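Local coordinates for protein neutral ceramidase (Pseudomonas aeruginosa, PDB 2ZWS) that hydrolyses the N-acyl linkage of ceramides to give sphingosine and free fatty acid, and also runs the reverse synthesis, as a zinc-dependent secreted amidohydrolase, at residues V302-L307 with T391-Q396; L307-E312 with Q472-Q477; V562-K567 with G611-R616. All blocks are in the same frame, centred on the assembly; numbering follows the deposited sequence. Where two conformers were deposited one is given.

Contact 1: residues V302-L307 with T391-Q396; sequences VDFTRL and TVLPIQ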
loop_
_atom_site.group_PDB
_atom_site.type_symbol
_atom_site.label_atom_id
_atom_site.label_comp_id
_atom_site.label_asym_id
_atom_site.label_seq_id
_atom_site.Cartn_x
_atom_site.Cartn_y
_atom_site.Cartn_z
ATOM N N VAL A 302 -15.306 15.777 -3.044
ATOM C CA VAL A 302 -16.705 15.874 -2.569
ATOM C C VAL A 302 -16.748 16.181 -1.082
ATOM O O VAL A 302 -16.141 15.470 -0.285
ATOM C CB VAL A 302 -17.480 14.558 -2.833
ATOM C CG1 VAL A 302 -18.942 14.705 -2.453
ATOM C CG2 VAL A 302 -17.359 14.167 -4.300
ATOM N N ASP A 303 -17.463 17.239 -0.711
ATOM C CA ASP A 303 -17.680 17.506 0.701
ATOM C C ASP A 303 -18.768 16.551 1.256
ATOM O O ASP A 303 -19.953 16.593 0.836
ATOM C CB ASP A 303 -18.066 18.967 0.912
ATOM C CG ASP A 303 -18.121 19.358 2.394
ATOM O OD1 ASP A 303 -17.967 18.485 3.283
ATOM O OD2 ASP A 303 -18.277 20.578 2.661
ATOM N N PHE A 304 -18.338 15.661 2.151
ATOM C CA PHE A 304 -19.231 14.624 2.708
ATOM C C PHE A 304 -20.171 15.180 3.784
ATOM O O PHE A 304 -21.181 14.543 4.122
ATOM C CB PHE A 304 -18.391 13.427 3.235
ATOM C CG PHE A 304 -18.226 12.323 2.231
ATOM C CD1 PHE A 304 -17.917 12.608 0.898
ATOM C CD2 PHE A 304 -18.380 10.996 2.614
ATOM C CE1 PHE A 304 -17.788 11.578 -0.046
ATOM C CE2 PHE A 304 -18.262 9.971 1.677
ATOM C CZ PHE A 304 -17.981 10.262 0.351
ATOM N N THR A 305 -19.869 16.367 4.299
ATOM C CA THR A 305 -20.668 16.948 5.396
ATOM C C THR A 305 -22.065 17.316 4.885
ATOM O O THR A 305 -22.210 18.099 3.942
ATOM C CB THR A 305 -19.933 18.149 6.013
ATOM O OG1 THR A 305 -18.670 17.709 6.546
ATOM C CG2 THR A 305 -20.754 18.762 7.149
ATOM N N ARG A 306 -23.084 16.729 5.527
ATOM C CA ARG A 306 -24.495 16.829 5.115
ATOM C C ARG A 306 -24.751 16.604 3.626
ATOM O O ARG A 306 -25.580 17.257 2.987
ATOM C CB ARG A 306 -25.222 18.063 5.698
ATOM C CG ARG A 306 -24.524 19.401 5.574
ATOM C CD ARG A 306 -25.073 20.379 6.612
ATOM N NE ARG A 306 -24.166 21.501 6.865
ATOM C CZ ARG A 306 -23.316 21.571 7.889
ATOM N NH1 ARG A 306 -22.538 22.635 8.026
ATOM N NH2 ARG A 306 -23.243 20.591 8.789
ATOM N N LEU A 307 -24.042 15.621 3.069
ATOM C CA LEU A 307 -24.253 15.243 1.688
ATOM C C LEU A 307 -25.628 14.616 1.469
ATOM O O LEU A 307 -25.927 13.579 2.054
ATOM C CB LEU A 307 -23.166 14.260 1.231
ATOM C CG LEU A 307 -23.210 13.814 -0.231
ATOM C CD1 LEU A 307 -22.938 14.974 -1.177
ATOM C CD2 LEU A 307 -22.175 12.699 -0.443
ATOM N N THR A 391 -13.204 14.938 5.742
ATOM C CA THR A 391 -14.538 15.400 5.385
ATOM C C THR A 391 -14.707 15.639 3.891
ATOM O O THR A 391 -15.826 15.650 3.402
ATOM C CB THR A 391 -14.883 16.694 6.134
ATOM O OG1 THR A 391 -13.970 17.729 5.758
ATOM C CG2 THR A 391 -14.812 16.465 7.664
ATOM N N VAL A 392 -13.595 15.867 3.178
ATOM C CA VAL A 392 -13.655 16.172 1.743
ATOM C C VAL A 392 -12.877 15.059 1.070
ATOM O O VAL A 392 -11.691 14.886 1.357
ATOM C CB VAL A 392 -13.035 17.557 1.414
ATOM C CG1 VAL A 392 -12.905 17.753 -0.119
ATOM C CG2 VAL A 392 -13.827 18.686 2.103
ATOM N N LEU A 393 -13.551 14.293 0.223
ATOM C CA LEU A 393 -12.967 13.039 -0.271
ATOM C C LEU A 393 -12.939 12.969 -1.794
ATOM O O LEU A 393 -13.856 13.464 -2.453
ATOM C CB LEU A 393 -13.738 11.836 0.298
ATOM C CG LEU A 393 -13.598 11.653 1.825
ATOM C CD1 LEU A 393 -14.546 10.601 2.263
ATOM C CD2 LEU A 393 -12.162 11.274 2.172
ATOM N N PRO A 394 -11.868 12.380 -2.357
ATOM C CA PRO A 394 -11.732 12.293 -3.800
ATOM C C PRO A 394 -12.539 11.121 -4.352
ATOM O O PRO A 394 -12.513 10.007 -3.783
ATOM C CB PRO A 394 -10.232 12.023 -3.986
ATOM C CG PRO A 394 -9.842 11.194 -2.769
ATOM C CD PRO A 394 -10.736 11.748 -1.640
ATOM N N ILE A 395 -13.232 11.391 -5.463
ATOM C CA ILE A 395 -13.913 10.359 -6.226
ATOM C C ILE A 395 -13.321 10.464 -7.642
ATOM O O ILE A 395 -13.232 11.570 -8.200
ATOM C CB ILE A 395 -15.442 10.626 -6.277
ATOM C CG1 ILE A 395 -16.091 10.651 -4.860
ATOM C CG2 ILE A 395 -16.133 9.635 -7.226
ATOM C CD1 ILE A 395 -15.928 9.347 -4.118
ATOM N N GLN A 396 -12.917 9.335 -8.230
ATOM C CA GLN A 396 -12.208 9.355 -9.492
ATOM C C GLN A 396 -12.551 8.120 -10.298
ATOM O O GLN A 396 -12.729 7.018 -9.737
ATOM C CB GLN A 396 -10.705 9.365 -9.206
ATOM C CG GLN A 396 -9.857 9.578 -10.470
ATOM C CD GLN A 396 -8.394 9.635 -10.128
ATOM O OE1 GLN A 396 -7.910 8.771 -9.409
ATOM N NE2 GLN A 396 -7.681 10.668 -10.622
HETATM O O HOH W 1 -15.945 19.590 5.012
#
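Val-302 and Leu-393 hold each other by a pair of backbone bonds, Val-302 N to Leu-393 O at 2.8 Å and Leu-393 N to Val-302 O at 2.9 Å. A third follows where the first strand gives out: Phe-304 N reaches Thr-391 O at 2.8 Å, and the donor stands almost in line with that carbonyl (C=O...N 177°). Between the bonds, Val-392 CA comes within 3.3 Å of Val-302 O as a CA-H...O contact. Asp-303 then turns the chain out of the sheet. Its OD1 accepts Thr-305 N from above the carboxylate plane, making an Asx turn, and also takes a bond from a water at 2.9 Å. That water also bonds Thr-391 OG1, which a chi1 of 62° sets between the backbone N and the carbonyl carbon, and links the turn to Thr-391, just before strand 392-400. This is the antiparallel pairing of 295-303, an outermost strand, with 392-400 in a four-stranded mixed sheet of the N-terminal catalytic region. On its far side Val-392 O accepts a bond from Gln-68 NE2, a residue inferred to bind substrate, and probably helps to position it. Packing builds on the face carrying Val-302 and Leu-393. Leu-393 crosses Phe-304 at about a right angle and sets CD1 over the middle of the ring, 3.7 Å from its centroid and 8° off the normal, a CH-pi contact. Tyr-467 meets the same phenyl ring edge-to-face, and Leu-478 of helix 471-488 touches it too. Val-302 CG2 rests on Ile-395 CG1 at 3.8 Å.

Contact 2: residues L307-E312 with Q472-Q477; sequences LPIRPE and QAAYQQ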
loop_
_atom_site.group_PDB
_atom_site.type_symbol
_atom_site.label_atom_id
_atom_site.label_comp_id
_atom_site.label_asym_id
_atom_site.label_seq_id
_atom_site.Cartn_x
_atom_site.Cartn_y
_atom_site.Cartn_z
ATOM N N LEU A 307 -24.042 15.621 3.069
ATOM C CA LEU A 307 -24.253 15.243 1.688
ATOM C C LEU A 307 -25.628 14.616 1.469
ATOM O O LEU A 307 -25.927 13.579 2.054
ATOM C CB LEU A 307 -23.166 14.260 1.231
ATOM C CG LEU A 307 -23.210 13.814 -0.231
ATOM C CD1 LEU A 307 -22.938 14.974 -1.177
ATOM C CD2 LEU A 307 -22.175 12.699 -0.443
ATOM N N PRO A 308 -26.457 15.230 0.607
ATOM C CA PRO A 308 -27.767 14.649 0.317
ATOM C C PRO A 308 -27.650 13.394 -0.537
ATOM O O PRO A 308 -26.859 13.350 -1.486
ATOM C CB PRO A 308 -28.469 15.752 -0.493
ATOM C CG PRO A 308 -27.682 16.995 -0.237
ATOM C CD PRO A 308 -26.267 16.492 -0.129
ATOM N N ILE A 309 -28.430 12.379 -0.194
ATOM C CA ILE A 309 -28.481 11.150 -0.966
ATOM C C ILE A 309 -29.879 10.945 -1.531
ATOM O O ILE A 309 -30.877 10.958 -0.788
ATOM C CB ILE A 309 -28.091 9.911 -0.128
ATOM C CG1 ILE A 309 -26.836 10.212 0.697
ATOM C CG2 ILE A 309 -27.879 8.711 -1.057
ATOM C CD1 ILE A 309 -26.591 9.296 1.836
ATOM N N ARG A 310 -29.944 10.735 -2.840
ATOM C CA ARG A 310 -31.236 10.591 -3.523
ATOM C C ARG A 310 -31.896 9.250 -3.172
ATOM O O ARG A 310 -31.206 8.250 -2.950
ATOM C CB ARG A 310 -31.066 10.752 -5.037
ATOM C CG ARG A 310 -30.456 12.103 -5.434
ATOM C CD ARG A 310 -30.624 12.393 -6.908
ATOM N NE ARG A 310 -30.004 11.380 -7.768
ATOM C CZ ARG A 310 -28.719 11.369 -8.125
ATOM N NH1 ARG A 310 -27.885 12.309 -7.686
ATOM N NH2 ARG A 310 -28.277 10.413 -8.916
ATOM N N PRO A 311 -33.247 9.229 -3.095
ATOM C CA PRO A 311 -33.954 7.996 -2.719
ATOM C C PRO A 311 -33.642 6.741 -3.539
ATOM O O PRO A 311 -33.746 5.640 -2.998
ATOM C CB PRO A 311 -35.447 8.369 -2.853
ATOM C CG PRO A 311 -35.507 9.682 -3.528
ATOM C CD PRO A 311 -34.178 10.357 -3.290
ATOM N N GLU A 312 -33.269 6.900 -4.812
ATOM C CA GLU A 312 -32.906 5.750 -5.647
ATOM C C GLU A 312 -31.778 4.893 -5.053
ATOM O O GLU A 312 -31.645 3.717 -5.401
ATOM C CB GLU A 312 -32.564 6.191 -7.077
ATOM C CG GLU A 312 -31.634 7.391 -7.171
ATOM C CD GLU A 312 -31.755 8.162 -8.479
ATOM O OE1 GLU A 312 -31.686 7.534 -9.555
ATOM O OE2 GLU A 312 -31.906 9.403 -8.432
ATOM N N GLN A 472 -22.486 3.868 2.158
ATOM C CA GLN A 472 -22.348 3.113 0.918
ATOM C C GLN A 472 -23.205 3.714 -0.191
ATOM O O GLN A 472 -22.757 3.823 -1.333
ATOM C CB GLN A 472 -22.695 1.636 1.132
ATOM C CG GLN A 472 -22.346 0.690 -0.040
ATOM C CD GLN A 472 -23.359 0.712 -1.179
ATOM O OE1 GLN A 472 -24.533 1.052 -0.978
ATOM N NE2 GLN A 472 -22.917 0.336 -2.390
ATOM N N ALA A 473 -24.442 4.074 0.151
ATOM C CA ALA A 473 -25.400 4.671 -0.792
ATOM C C ALA A 473 -24.822 5.967 -1.376
ATOM O O ALA A 473 -24.934 6.210 -2.595
ATOM C CB ALA A 473 -26.727 4.943 -0.076
ATOM N N ALA A 474 -24.167 6.754 -0.525
ATOM C CA ALA A 474 -23.509 8.011 -0.966
ATOM C C ALA A 474 -22.445 7.713 -2.010
ATOM O O ALA A 474 -22.400 8.371 -3.068
ATOM C CB ALA A 474 -22.866 8.744 0.210
ATOM N N TYR A 475 -21.573 6.743 -1.713
ATOM C CA TYR A 475 -20.530 6.398 -2.701
ATOM C C TYR A 475 -21.146 5.879 -3.996
ATOM O O TYR A 475 -20.669 6.191 -5.076
ATOM C CB TYR A 475 -19.570 5.375 -2.131
ATOM C CG TYR A 475 -18.497 5.941 -1.245
ATOM C CD1 TYR A 475 -17.418 6.649 -1.787
ATOM C CD2 TYR A 475 -18.531 5.736 0.139
ATOM C CE1 TYR A 475 -16.413 7.149 -0.974
ATOM C CE2 TYR A 475 -17.526 6.204 0.960
ATOM C CZ TYR A 475 -16.454 6.919 0.393
ATOM O OH TYR A 475 -15.422 7.392 1.173
ATOM N N GLN A 476 -22.225 5.098 -3.899
ATOM C CA GLN A 476 -22.828 4.576 -5.109
ATOM C C GLN A 476 -23.384 5.729 -5.961
ATOM O O GLN A 476 -23.153 5.769 -7.179
ATOM C CB GLN A 476 -23.931 3.565 -4.780
ATOM C CG GLN A 476 -24.414 2.766 -5.969
ATOM C CD GLN A 476 -25.093 1.480 -5.558
ATOM O OE1 GLN A 476 -24.583 0.736 -4.712
ATOM N NE2 GLN A 476 -26.243 1.198 -6.170
ATOM N N GLN A 477 -24.059 6.670 -5.319
ATOM C CA GLN A 477 -24.576 7.848 -6.022
ATOM C C GLN A 477 -23.456 8.634 -6.695
ATOM O O GLN A 477 -23.579 9.028 -7.853
ATOM C CB GLN A 477 -25.263 8.768 -5.034
ATOM C CG GLN A 477 -25.708 10.091 -5.625
ATOM C CD GLN A 477 -26.482 10.885 -4.624
ATOM O OE1 GLN A 477 -26.003 11.903 -4.110
ATOM N NE2 GLN A 477 -27.662 10.401 -4.291
#
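Leu-307 and Ile-309 meet two alanines of the helix, Ala-473 and Ala-474. The methyl of Ala-474 is shared: Leu-307 CD2 and Ile-309 CD1 each lie 4.1 Å from its CB. The other branch of Ile-309, CG2, reaches Ala-473 CB at 4.1 Å, so the isoleucine spans two successive helical residues. Small side chains here let strand 308-309, which pairs antiparallel with 319-320, pack closely on helix 471-488 in the N-terminal region, away from the metal and substrate sites.

Gln-477 carries the polar part. Its CG is anti to the backbone N (chi1 174°) and the chain runs on extended, carrying the amide up to the strand backbone. Modelled NE2 is 2.7 Å from Arg-310 N, and OE1 is 3.1 Å from Pro-308 O. The amide is probably turned over in the model; turned back, both approaches may be hydrogen bonds to the peptide groups flanking Ile-309.

The guanidinium of Arg-310 lies over the Gln-477 amide with their planes 12° apart, NH1 being 3.7 Å from CD, although the two side chains cross at about a right angle.

In the conformer given, Arg-310 NE makes a 2.8 Å salt bridge with Glu-312 OE2 (167°) in the guanidinium plane, though Glu-312 was modelled in two positions; NH2 pairs with Asp-481 of the same helix.

The carboxylates of Asp-481 and, in that conformer, Glu-312 probably offset the guanidinium charge; the in-plane bond probably helps to hold the plane stacked on an amide that, if turned back, the backbone would hold at its edge.

Contact 3: residues V562-K567 with G611-R616; sequences VVNIGK and GHYYIR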
loop_
_atom_site.group_PDB
_atom_site.type_symbol
_atom_site.label_atom_id
_atom_site.label_comp_id
_atom_site.label_asym_id
_atom_site.label_seq_id
_atom_site.Cartn_x
_atom_site.Cartn_y
_atom_site.Cartn_z
ATOM N N VAL A 562 24.930 -8.718 -0.193
ATOM C CA VAL A 562 25.592 -10.025 -0.251
ATOM C C VAL A 562 26.419 -10.000 -1.515
ATOM O O VAL A 562 25.865 -9.800 -2.606
ATOM C CB VAL A 562 24.613 -11.203 -0.300
ATOM C CG1 VAL A 562 25.375 -12.504 -0.247
ATOM C CG2 VAL A 562 23.662 -11.148 0.885
ATOM N N VAL A 563 27.728 -10.202 -1.346
ATOM C CA VAL A 563 28.685 -10.027 -2.431
ATOM C C VAL A 563 29.361 -11.347 -2.784
ATOM O O VAL A 563 29.921 -12.013 -1.905
ATOM C CB VAL A 563 29.743 -8.952 -2.081
ATOM C CG1 VAL A 563 30.708 -8.736 -3.263
ATOM C CG2 VAL A 563 29.097 -7.625 -1.712
ATOM N N ASN A 564 29.288 -11.707 -4.067
ATOM C CA ASN A 564 29.912 -12.896 -4.640
ATOM C C ASN A 564 31.299 -12.517 -5.174
ATOM O O ASN A 564 31.419 -11.574 -5.965
ATOM C CB ASN A 564 29.013 -13.416 -5.780
ATOM C CG ASN A 564 29.521 -14.710 -6.430
ATOM O OD1 ASN A 564 30.356 -15.433 -5.882
ATOM N ND2 ASN A 564 28.972 -15.023 -7.600
ATOM N N ILE A 565 32.339 -13.223 -4.721
ATOM C CA ILE A 565 33.719 -12.976 -5.209
ATOM C C ILE A 565 34.324 -14.204 -5.900
ATOM O O ILE A 565 35.549 -14.304 -6.075
ATOM C CB ILE A 565 34.664 -12.454 -4.106
ATOM C CG1 ILE A 565 34.507 -13.287 -2.826
ATOM C CG2 ILE A 565 34.419 -10.961 -3.869
ATOM C CD1 ILE A 565 35.499 -12.944 -1.725
ATOM N N GLY A 566 33.459 -15.144 -6.267
ATOM C CA GLY A 566 33.835 -16.211 -7.167
ATOM C C GLY A 566 34.195 -17.537 -6.534
ATOM O O GLY A 566 34.156 -17.709 -5.320
ATOM N N LYS A 567 34.606 -18.464 -7.387
ATOM C CA LYS A 567 34.674 -19.873 -7.036
ATOM C C LYS A 567 35.660 -20.406 -5.963
ATOM O O LYS A 567 35.293 -21.370 -5.290
ATOM C CB LYS A 567 34.733 -20.729 -8.310
ATOM C CG LYS A 567 33.930 -22.021 -8.226
ATOM C CD LYS A 567 33.195 -22.317 -9.534
ATOM C CE LYS A 567 31.871 -21.548 -9.642
ATOM N NZ LYS A 567 30.775 -22.104 -8.784
ATOM N N GLY A 611 30.816 -21.134 -4.099
ATOM C CA GLY A 611 31.914 -20.171 -4.166
ATOM C C GLY A 611 32.079 -19.376 -2.885
ATOM O O GLY A 611 31.611 -19.793 -1.826
ATOM N N HIS A 612 32.755 -18.236 -2.989
ATOM C CA HIS A 612 33.039 -17.390 -1.837
ATOM C C HIS A 612 32.234 -16.093 -1.857
ATOM O O HIS A 612 32.071 -15.464 -2.909
ATOM C CB HIS A 612 34.544 -17.125 -1.751
ATOM C CG HIS A 612 35.338 -18.365 -1.467
ATOM N ND1 HIS A 612 35.832 -19.181 -2.464
ATOM C CD2 HIS A 612 35.673 -18.958 -0.296
ATOM C CE1 HIS A 612 36.464 -20.207 -1.918
ATOM N NE2 HIS A 612 36.376 -20.098 -0.603
ATOM N N TYR A 613 31.740 -15.715 -0.677
ATOM C CA TYR A 613 30.847 -14.580 -0.516
ATOM C C TYR A 613 31.238 -13.782 0.720
ATOM O O TYR A 613 31.902 -14.305 1.619
ATOM C CB TYR A 613 29.414 -15.087 -0.319
ATOM C CG TYR A 613 28.809 -15.766 -1.529
ATOM C CD1 TYR A 613 27.960 -15.058 -2.380
ATOM C CD2 TYR A 613 29.066 -17.117 -1.814
ATOM C CE1 TYR A 613 27.389 -15.657 -3.491
ATOM C CE2 TYR A 613 28.504 -17.732 -2.941
ATOM C CZ TYR A 613 27.661 -16.988 -3.775
ATOM O OH TYR A 613 27.083 -17.566 -4.888
ATOM N N TYR A 614 30.817 -12.525 0.785
ATOM C CA TYR A 614 30.863 -11.811 2.053
ATOM C C TYR A 614 29.675 -10.871 2.160
ATOM O O TYR A 614 28.947 -10.682 1.189
ATOM C CB TYR A 614 32.186 -11.064 2.231
ATOM C CG TYR A 614 32.448 -9.920 1.272
ATOM C CD1 TYR A 614 33.142 -10.127 0.067
ATOM C CD2 TYR A 614 32.059 -8.623 1.589
ATOM C CE1 TYR A 614 33.403 -9.066 -0.798
ATOM C CE2 TYR A 614 32.336 -7.564 0.745
ATOM C CZ TYR A 614 33.000 -7.793 -0.452
ATOM O OH TYR A 614 33.265 -6.731 -1.281
ATOM N N ILE A 615 29.471 -10.290 3.333
ATOM C CA ILE A 615 28.350 -9.373 3.529
ATOM C C ILE A 615 28.884 -7.981 3.880
ATOM O O ILE A 615 29.765 -7.838 4.734
ATOM C CB ILE A 615 27.361 -9.924 4.603
ATOM C CG1 ILE A 615 26.643 -11.177 4.065
ATOM C CG2 ILE A 615 26.343 -8.847 5.038
ATOM C CD1 ILE A 615 25.836 -11.952 5.095
ATOM N N ARG A 616 28.386 -6.967 3.177
ATOM C CA ARG A 616 28.716 -5.582 3.451
ATOM C C ARG A 616 27.521 -4.856 4.086
ATOM O O ARG A 616 26.359 -5.034 3.659
ATOM C CB ARG A 616 29.147 -4.885 2.157
ATOM C CG ARG A 616 29.642 -3.481 2.317
ATOM C CD ARG A 616 30.421 -3.034 1.089
ATOM N NE ARG A 616 30.814 -1.634 1.222
ATOM C CZ ARG A 616 31.543 -0.972 0.332
ATOM N NH1 ARG A 616 31.844 0.301 0.541
ATOM N NH2 ARG A 616 31.948 -1.586 -0.774
#
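Tyr-613 lays one ring face over Asn-564: the amide and ring planes are only 15° apart, and OD1 sits over the ring toward its rim, 3.8 Å from CZ. Asn-564 CB approaches the same ring at CE1, 3.6 Å away. The phenol end has its partner just before the strand, where OH bonds to Glu-609 O. Tyr-614, on the other face of the sheet, is covered by Val-563 instead. A chi1 of 66° sets its CG between the backbone N and the carbonyl carbon, and the ring lies beside the valine. Val-563 CB stands 3.9 Å from the ring centroid, 14° off the normal, as a CH-pi contact. At the ring's edge Ile-565 CG2 meets CE1 at 3.7 Å.

Between these two faces runs an antiparallel ladder. Val-563 and Tyr-614 exchange both backbone bonds, Ile-565 N gives one to His-612 O at 2.9 Å, and His-612 N bonds Gly-566 O at 2.8 Å. Asn-564 OD1 accepts Gly-566 N at 3.1 Å from above the amide plane, an Asx turn at Asn-564. Gly-566 has a positive phi there, a conformation where a CB would press on the preceding carbonyl oxygen.

Val-562 and Ile-615 join Tyr-613 on the inward face, where Trp-602 and Ile-600 of strand 595-603 meet them from the opposing sheet. Two sheets facing across an apolar interior are the mark of the C-terminal beta-sandwich domain, in which the Val-562 side chain also lies about 4 Å from that of the magnesium ligand Thr-584.

Contacts 1 and 2 are neighbours, centres 12 Å apart, sharing Leu-307 where strand 295-303 runs on toward 308-309. Tyr-475, on the helix of contact 2, reaches over to contact 1: its CZ is 3.7 Å from Phe-304 CZ, and its OH is 3.5 Å from Leu-393 CD1. Contact 1 is the nearer to the probable substrate site, the Leu-393 side chain being about 5 Å from that of Gln-68, inferred to bind substrate. A bound palmitic acid lies about 10 Å from the Arg-310 side chain of contact 2. Contact 3 belongs to the C-terminal sandwich on the opposite side of the chain's centre, 55 Å and 61 Å from the other two by centres; its Val-562 side chain is about 9 Å from the magnesium ion.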